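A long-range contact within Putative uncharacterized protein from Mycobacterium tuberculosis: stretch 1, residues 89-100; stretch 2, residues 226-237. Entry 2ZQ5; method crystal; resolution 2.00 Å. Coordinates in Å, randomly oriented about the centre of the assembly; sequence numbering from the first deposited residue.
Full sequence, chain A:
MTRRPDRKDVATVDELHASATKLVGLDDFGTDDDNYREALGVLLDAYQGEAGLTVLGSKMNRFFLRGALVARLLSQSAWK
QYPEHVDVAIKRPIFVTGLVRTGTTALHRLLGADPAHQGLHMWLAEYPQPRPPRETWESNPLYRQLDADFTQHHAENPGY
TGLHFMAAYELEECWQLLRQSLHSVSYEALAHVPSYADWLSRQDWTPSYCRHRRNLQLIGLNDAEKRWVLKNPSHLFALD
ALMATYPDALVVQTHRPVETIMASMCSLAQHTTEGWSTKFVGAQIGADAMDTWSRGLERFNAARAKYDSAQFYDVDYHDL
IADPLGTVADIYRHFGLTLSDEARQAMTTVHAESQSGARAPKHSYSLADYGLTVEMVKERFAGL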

ATOM      1  N   ALA A  89     -14.826 -11.872  12.220  1.00 12.84           N
ATOM      2  CA  ALA A  89     -13.936 -12.886  11.685  1.00 13.41           C
ATOM      3  C   ALA A  89     -13.626 -12.548  10.231  1.00 12.73           C
ATOM      4  O   ALA A  89     -14.511 -12.154   9.474  1.00 13.79           O
ATOM      5  CB  ALA A  89     -14.590 -14.260  11.779  1.00 13.13           C
ATOM      6  N   ILE A  90     -12.360 -12.684   9.855  1.00 13.91           N
ATOM      7  CA  ILE A  90     -11.928 -12.419   8.487  1.00 13.33           C
ATOM      8  C   ILE A  90     -11.657 -13.790   7.875  1.00 12.76           C
ATOM      9  O   ILE A  90     -10.648 -14.421   8.183  1.00 14.55           O
ATOM     10  CB  ILE A  90     -10.627 -11.584   8.457  1.00 14.07           C
ATOM     11  CG1 ILE A  90     -10.793 -10.311   9.294  1.00 16.48           C
ATOM     12  CG2 ILE A  90     -10.267 -11.234   7.018  1.00 12.98           C
ATOM     13  CD1 ILE A  90     -11.856  -9.357   8.784  1.00 17.30           C
ATOM     14  N   LYS A  91     -12.562 -14.254   7.017  1.00 12.91           N
ATOM     15  CA  LYS A  91     -12.413 -15.570   6.407  1.00 13.51           C
ATOM     16  C   LYS A  91     -11.887 -15.577   4.980  1.00 11.26           C
ATOM     17  O   LYS A  91     -12.427 -14.911   4.096  1.00 11.10           O
ATOM     18  CB  LYS A  91     -13.748 -16.327   6.455  1.00 17.56           C
ATOM     19  CG  LYS A  91     -14.247 -16.613   7.865  1.00 23.83           C
ATOM     20  CD  LYS A  91     -13.237 -17.448   8.643  1.00 26.79           C
ATOM     21  CE  LYS A  91     -13.704 -17.713  10.066  1.00 27.89           C
ATOM     22  NZ  LYS A  91     -12.704 -18.510  10.834  1.00 28.95           N
ATOM     23  N   ARG A  92     -10.830 -16.358   4.777  1.00 10.09           N
ATOM     24  CA  ARG A  92     -10.185 -16.521   3.479  1.00 10.01           C
ATOM     25  C   ARG A  92     -10.101 -15.247   2.640  1.00  8.46           C
ATOM     26  O   ARG A  92     -10.645 -15.173   1.533  1.00  8.25           O
ATOM     27  CB  ARG A  92     -10.889 -17.627   2.683  1.00 10.41           C
ATOM     28  CG  ARG A  92     -10.916 -18.980   3.396  1.00 11.71           C
ATOM     29  CD  ARG A  92     -11.512 -20.057   2.499  1.00 13.46           C
ATOM     30  NE  ARG A  92     -10.570 -20.520   1.481  1.00 12.54           N
ATOM     31  CZ  ARG A  92     -10.931 -21.034   0.310  1.00 15.07           C
ATOM     32  NH1 ARG A  92     -12.216 -21.142   0.002  1.00 18.00           N
ATOM     33  NH2 ARG A  92     -10.012 -21.449  -0.550  1.00 16.48           N
ATOM     34  N   PRO A  93      -9.422 -14.218   3.167  1.00  7.93           N
ATOM     35  CA  PRO A  93      -9.273 -12.953   2.442  1.00  7.39           C
ATOM     36  C   PRO A  93      -8.339 -13.144   1.253  1.00  7.73           C
ATOM     37  O   PRO A  93      -7.486 -14.036   1.267  1.00  7.88           O
ATOM     38  CB  PRO A  93      -8.672 -12.023   3.495  1.00  8.36           C
ATOM     39  CG  PRO A  93      -7.838 -12.973   4.333  1.00  6.33           C
ATOM     40  CD  PRO A  93      -8.790 -14.141   4.497  1.00  7.05           C
ATOM     41  N   ILE A  94      -8.510 -12.318   0.227  1.00  7.04           N
ATOM     42  CA  ILE A  94      -7.656 -12.378  -0.953  1.00  7.13           C
ATOM     43  C   ILE A  94      -6.662 -11.224  -0.905  1.00  6.82           C
ATOM     44  O   ILE A  94      -7.043 -10.069  -0.689  1.00  7.75           O
ATOM     45  CB  ILE A  94      -8.471 -12.265  -2.258  1.00  8.16           C
ATOM     46  CG1 ILE A  94      -9.377 -13.488  -2.411  1.00 11.18           C
ATOM     47  CG2 ILE A  94      -7.530 -12.142  -3.454  1.00 10.59           C
ATOM     48  CD1 ILE A  94     -10.288 -13.431  -3.621  1.00 12.91           C
ATOM     49  N   PHE A  95      -5.387 -11.552  -1.093  1.00  6.55           N
ATOM     50  CA  PHE A  95      -4.315 -10.564  -1.103  1.00  6.02           C
ATOM     51  C   PHE A  95      -3.641 -10.550  -2.465  1.00  6.95           C
ATOM     52  O   PHE A  95      -3.151 -11.579  -2.934  1.00  9.02           O
ATOM     53  CB  PHE A  95      -3.269 -10.902  -0.040  1.00  4.68           C
ATOM     54  CG  PHE A  95      -3.686 -10.554   1.359  1.00  4.98           C
ATOM     55  CD1 PHE A  95      -3.285  -9.354   1.935  1.00  5.39           C
ATOM     56  CD2 PHE A  95      -4.476 -11.423   2.105  1.00  7.54           C
ATOM     57  CE1 PHE A  95      -3.665  -9.022   3.238  1.00  7.57           C
ATOM     58  CE2 PHE A  95      -4.860 -11.100   3.410  1.00  7.63           C
ATOM     59  CZ  PHE A  95      -4.454  -9.900   3.973  1.00  7.17           C
ATOM     60  N   VAL A  96      -3.633  -9.386  -3.104  1.00  5.91           N
ATOM     61  CA  VAL A  96      -2.986  -9.230  -4.396  1.00  6.63           C
ATOM     62  C   VAL A  96      -1.671  -8.500  -4.164  1.00  5.90           C
ATOM     63  O   VAL A  96      -1.607  -7.549  -3.385  1.00  6.65           O
ATOM     64  CB  VAL A  96      -3.840  -8.381  -5.368  1.00  5.82           C
ATOM     65  CG1 VAL A  96      -3.091  -8.177  -6.685  1.00  7.97           C
ATOM     66  CG2 VAL A  96      -5.176  -9.058  -5.619  1.00  9.49           C
ATOM     67  N   THR A  97      -0.611  -8.948  -4.823  1.00  5.86           N
ATOM     68  CA  THR A  97       0.664  -8.275  -4.670  1.00  6.08           C
ATOM     69  C   THR A  97       1.502  -8.447  -5.928  1.00  6.66           C
ATOM     70  O   THR A  97       1.179  -9.259  -6.804  1.00  7.49           O
ATOM     71  CB  THR A  97       1.428  -8.775  -3.412  1.00  5.91           C
ATOM     72  OG1 THR A  97       2.511  -7.882  -3.131  1.00  6.50           O
ATOM     73  CG2 THR A  97       1.972 -10.180  -3.618  1.00  5.85           C
ATOM     74  N   GLY A  98       2.566  -7.659  -6.012  1.00  6.10           N
ATOM     75  CA  GLY A  98       3.443  -7.681  -7.165  1.00  7.52           C
ATOM     76  C   GLY A  98       3.960  -6.270  -7.358  1.00  7.75           C
ATOM     77  O   GLY A  98       3.564  -5.360  -6.631  1.00  8.14           O
ATOM     78  N   LEU A  99       4.844  -6.080  -8.329  1.00  7.66           N
ATOM     79  CA  LEU A  99       5.400  -4.756  -8.595  1.00  8.63           C
ATOM     80  C   LEU A  99       4.396  -3.845  -9.272  1.00  8.60           C
ATOM     81  O   LEU A  99       3.410  -4.301  -9.848  1.00  9.73           O
ATOM     82  CB  LEU A  99       6.631  -4.864  -9.499  1.00  7.84           C
ATOM     83  CG  LEU A  99       7.990  -5.155  -8.863  1.00  8.09           C
ATOM     84  CD1 LEU A  99       7.920  -6.368  -7.956  1.00 10.05           C
ATOM     85  CD2 LEU A  99       9.013  -5.366  -9.975  1.00  8.93           C
ATOM     86  N   VAL A 100       4.648  -2.545  -9.195  1.00 11.47           N
ATOM     87  CA  VAL A 100       3.776  -1.601  -9.865  1.00 13.31           C
ATOM     88  C   VAL A 100       4.022  -1.883 -11.349  1.00 13.99           C
ATOM     89  O   VAL A 100       5.102  -2.354 -11.720  1.00 14.74           O
ATOM     90  CB  VAL A 100       4.155  -0.140  -9.526  1.00 15.36           C
ATOM     91  CG1 VAL A 100       5.572   0.151  -9.976  1.00 16.57           C
ATOM     92  CG2 VAL A 100       3.176   0.819 -10.185  1.00 17.76           C
ATOM     93  N   LYS A 226     -18.807 -10.337   3.982  1.00 10.60           N
ATOM     94  CA  LYS A 226     -18.076 -10.123   2.736  1.00  9.72           C
ATOM     95  C   LYS A 226     -16.586 -10.430   2.847  1.00  9.50           C
ATOM     96  O   LYS A 226     -15.938 -10.094   3.840  1.00  9.62           O
ATOM     97  CB  LYS A 226     -18.272  -8.683   2.245  1.00  9.07           C
ATOM     98  CG  LYS A 226     -19.728  -8.316   1.942  1.00 10.38           C
ATOM     99  CD  LYS A 226     -19.830  -6.929   1.329  1.00 12.38           C
ATOM    100  CE  LYS A 226     -21.273  -6.544   1.035  1.00 11.64           C
ATOM    101  NZ  LYS A 226     -22.093  -6.449   2.274  1.00 13.13           N
ATOM    102  N   ARG A 227     -16.050 -11.077   1.816  1.00  9.25           N
ATOM    103  CA  ARG A 227     -14.636 -11.433   1.789  1.00  9.18           C
ATOM    104  C   ARG A 227     -13.796 -10.206   1.490  1.00  9.04           C
ATOM    105  O   ARG A 227     -14.089  -9.458   0.561  1.00  9.57           O
ATOM    106  CB  ARG A 227     -14.372 -12.480   0.706  1.00 10.16           C
ATOM    107  CG  ARG A 227     -12.929 -12.973   0.641  1.00  8.46           C
ATOM    108  CD  ARG A 227     -12.653 -13.653  -0.695  1.00 10.50           C
ATOM    109  NE  ARG A 227     -13.755 -14.531  -1.073  1.00 10.61           N
ATOM    110  CZ  ARG A 227     -14.009 -15.708  -0.510  1.00 11.52           C
ATOM    111  NH1 ARG A 227     -13.225 -16.170   0.457  1.00 12.13           N
ATOM    112  NH2 ARG A 227     -15.071 -16.406  -0.887  1.00 14.02           N
ATOM    113  N   TRP A 228     -12.748  -9.999   2.278  1.00  7.11           N
ATOM    114  CA  TRP A 228     -11.862  -8.872   2.054  1.00  7.27           C
ATOM    115  C   TRP A 228     -10.928  -9.133   0.877  1.00  7.20           C
ATOM    116  O   TRP A 228     -10.483 -10.266   0.652  1.00  7.50           O
ATOM    117  CB  TRP A 228     -11.013  -8.594   3.299  1.00  6.22           C
ATOM    118  CG  TRP A 228     -11.623  -7.621   4.251  1.00  5.60           C
ATOM    119  CD1 TRP A 228     -12.336  -7.907   5.380  1.00  5.75           C
ATOM    120  CD2 TRP A 228     -11.563  -6.195   4.163  1.00  5.03           C
ATOM    121  NE1 TRP A 228     -12.719  -6.742   6.006  1.00  5.93           N
ATOM    122  CE2 TRP A 228     -12.258  -5.676   5.277  1.00  5.97           C
ATOM    123  CE3 TRP A 228     -10.986  -5.302   3.249  1.00  6.12           C
ATOM    124  CZ2 TRP A 228     -12.393  -4.302   5.502  1.00  6.62           C
ATOM    125  CZ3 TRP A 228     -11.120  -3.936   3.471  1.00  6.99           C
ATOM    126  CH2 TRP A 228     -11.818  -3.450   4.591  1.00  6.00           C
ATOM    127  N   VAL A 229     -10.652  -8.073   0.126  1.00  7.50           N
ATOM    128  CA  VAL A 229      -9.739  -8.119  -1.005  1.00  6.89           C
ATOM    129  C   VAL A 229      -8.757  -6.980  -0.753  1.00  7.42           C
ATOM    130  O   VAL A 229      -9.159  -5.823  -0.608  1.00  8.74           O
ATOM    131  CB  VAL A 229     -10.460  -7.875  -2.345  1.00  8.22           C
ATOM    132  CG1 VAL A 229      -9.444  -7.883  -3.481  1.00  9.19           C
ATOM    133  CG2 VAL A 229     -11.520  -8.947  -2.574  1.00  9.88           C
ATOM    134  N   LEU A 230      -7.473  -7.321  -0.688  1.00  5.81           N
ATOM    135  CA  LEU A 230      -6.417  -6.347  -0.429  1.00  5.85           C
ATOM    136  C   LEU A 230      -5.377  -6.351  -1.535  1.00  5.82           C
ATOM    137  O   LEU A 230      -5.252  -7.325  -2.273  1.00  6.97           O
ATOM    138  CB  LEU A 230      -5.693  -6.682   0.884  1.00  6.82           C
ATOM    139  CG  LEU A 230      -6.428  -6.812   2.223  1.00  6.73           C
ATOM    140  CD1 LEU A 230      -7.293  -5.577   2.440  1.00  8.08           C
ATOM    141  CD2 LEU A 230      -7.287  -8.077   2.254  1.00  8.41           C
ATOM    142  N   LYS A 231      -4.638  -5.253  -1.649  1.00  6.14           N
ATOM    143  CA  LYS A 231      -3.557  -5.172  -2.625  1.00  5.19           C
ATOM    144  C   LYS A 231      -2.483  -4.231  -2.096  1.00  5.38           C
ATOM    145  O   LYS A 231      -2.787  -3.131  -1.631  1.00  5.99           O
ATOM    146  CB  LYS A 231      -4.060  -4.680  -3.986  1.00  6.21           C
ATOM    147  CG  LYS A 231      -3.014  -4.808  -5.101  1.00  7.53           C
ATOM    148  CD  LYS A 231      -2.210  -3.532  -5.325  1.00  8.77           C
ATOM    149  CE  LYS A 231      -3.001  -2.531  -6.154  1.00 10.10           C
ATOM    150  NZ  LYS A 231      -2.137  -1.449  -6.712  1.00 11.73           N
ATOM    151  N   ASN A 232      -1.228  -4.664  -2.161  1.00  4.91           N
ATOM    152  CA  ASN A 232      -0.129  -3.833  -1.684  1.00  5.15           C
ATOM    153  C   ASN A 232       1.223  -4.479  -1.946  1.00  5.64           C
ATOM    154  O   ASN A 232       1.358  -5.698  -1.878  1.00  6.66           O
ATOM    155  CB  ASN A 232      -0.267  -3.596  -0.180  1.00  5.43           C
ATOM    156  CG  ASN A 232       0.526  -2.399   0.294  1.00  6.04           C
ATOM    157  OD1 ASN A 232       0.395  -1.301  -0.252  1.00  6.35           O
ATOM    158  ND2 ASN A 232       1.345  -2.596   1.325  1.00  7.20           N
ATOM    159  N   PRO A 233       2.244  -3.665  -2.257  1.00  4.95           N
ATOM    160  CA  PRO A 233       3.575  -4.220  -2.509  1.00  5.70           C
ATOM    161  C   PRO A 233       4.213  -4.882  -1.274  1.00  6.33           C
ATOM    162  O   PRO A 233       5.042  -5.774  -1.413  1.00  6.40           O
ATOM    163  CB  PRO A 233       4.374  -3.001  -2.966  1.00  7.10           C
ATOM    164  CG  PRO A 233       3.348  -2.177  -3.675  1.00  7.82           C
ATOM    165  CD  PRO A 233       2.158  -2.272  -2.739  1.00  6.55           C
ATOM    166  N   SER A 234       3.829  -4.456  -0.071  1.00  4.79           N
ATOM    167  CA  SER A 234       4.428  -5.014   1.145  1.00  5.53           C
ATOM    168  C   SER A 234       4.236  -6.517   1.306  1.00  5.23           C
ATOM    169  O   SER A 234       5.050  -7.191   1.933  1.00  5.80           O
ATOM    170  CB  SER A 234       3.874  -4.318   2.394  1.00  5.84           C
ATOM    171  OG  SER A 234       2.531  -4.707   2.637  1.00  6.29           O
ATOM    172  N   HIS A 235       3.167  -7.045   0.730  1.00  5.64           N
ATOM    173  CA  HIS A 235       2.882  -8.463   0.861  1.00  4.67           C
ATOM    174  C   HIS A 235       3.991  -9.344   0.295  1.00  6.34           C
ATOM    175  O   HIS A 235       4.118 -10.507   0.669  1.00  6.46           O
ATOM    176  CB  HIS A 235       1.510  -8.736   0.244  1.00  4.76           C
ATOM    177  CG  HIS A 235       0.423  -7.934   0.891  1.00  4.13           C
ATOM    178  ND1 HIS A 235      -0.611  -7.351   0.192  1.00  7.56           N
ATOM    179  CD2 HIS A 235       0.261  -7.559   2.182  1.00  3.54           C
ATOM    180  CE1 HIS A 235      -1.357  -6.643   1.024  1.00  2.70           C
ATOM    181  NE2 HIS A 235      -0.848  -6.753   2.237  1.00  7.99           N
ATOM    182  N   LEU A 236       4.815  -8.777  -0.581  1.00  6.05           N
ATOM    183  CA  LEU A 236       5.944  -9.517  -1.144  1.00  5.68           C
ATOM    184  C   LEU A 236       7.011  -9.716  -0.071  1.00  5.68           C
ATOM    185  O   LEU A 236       7.644 -10.774   0.010  1.00  6.48           O
ATOM    186  CB  LEU A 236       6.585  -8.734  -2.290  1.00  6.55           C
ATOM    187  CG  LEU A 236       5.803  -8.575  -3.589  1.00  5.85           C
ATOM    188  CD1 LEU A 236       6.525  -7.591  -4.500  1.00  8.72           C
ATOM    189  CD2 LEU A 236       5.663  -9.931  -4.270  1.00  6.34           C
ATOM    190  N   PHE A 237       7.190  -8.682   0.750  1.00  5.74           N
ATOM    191  CA  PHE A 237       8.201  -8.650   1.806  1.00  5.89           C
ATOM    192  C   PHE A 237       7.775  -9.249   3.138  1.00  5.23           C
ATOM    193  O   PHE A 237       8.624  -9.664   3.938  1.00  9.13           O
ATOM    194  CB  PHE A 237       8.606  -7.194   2.090  1.00  5.72           C
ATOM    195  CG  PHE A 237       9.148  -6.448   0.900  1.00  5.09           C
ATOM    196  CD1 PHE A 237      10.521  -6.290   0.734  1.00  7.25           C
ATOM    197  CD2 PHE A 237       8.288  -5.874  -0.034  1.00  6.03           C
ATOM    198  CE1 PHE A 237      11.028  -5.567  -0.344  1.00  7.58           C
ATOM    199  CE2 PHE A 237       8.789  -5.152  -1.117  1.00  7.82           C
ATOM    200  CZ  PHE A 237      10.163  -4.999  -1.269  1.00  8.60           C
TER
HETATM  201  O   HOH W   1     -12.086 -11.988   4.195  1.00  9.22           O

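The strand beginning at Ile94 lies parallel to strand 227-231, their axes 15° apart, and a ladder of backbone hydrogen bonds joins them. Ile94 N donates to Trp228 O (2.9 Å), Leu230 N to Ile94 O (2.8 Å), Val96 N to Leu230 O (2.7 Å) and Asn232 N to Val96 O (3.2 Å). At the Lys91 end of the ladder, where the peptide of Trp228 is too far from Lys91 for a direct bond, a water accepts from Trp228 N and donates to Lys91 O.

Side chains alternate between the two faces of the sheet. Ile94, Val96, Val229 and Lys231 share one; the branched residues suit an extended backbone and fill buried space without polar groups. The aliphatic part of Lys231 packs against Val96 (CG to CB, 3.7 Å), while its chain, with chi2 near -95° and chi3 m, bends so that its end leaves the first stretch, and NZ has a hydrogen bond elsewhere in the structure.

Phe95 and Leu230 occupy the other face. With chi1 m, the Phe95 ring swings closer to the second strand, and Leu230, m at both chi angles, lays CD2 over the ring face, 3.9 Å from its centroid. The ring's edge meets the face of His235, with the planes at 87° and Phe95 CD1 3.4 Å from His235 CE1; an aromatic residue at each position makes this edge-to-face pair possible.

At one end, the t rotamer of Thr97 directs OG1 to Asn232 O, to which it donates at 2.8 Å, satisfying a buried hydroxyl. Gly98, at phi/psi 147/177, adopts angles at which a CB would jam against the preceding carbonyl. Beyond it, Leu99 CD1 reaches Leu236 CD1 (3.9 Å).

At the other end, Arg227 extends through t, t and then turns at chi3 m, resting CD on Ile94 CG1 (3.7 Å) while NH1 donates to Arg92 O (3.0 Å).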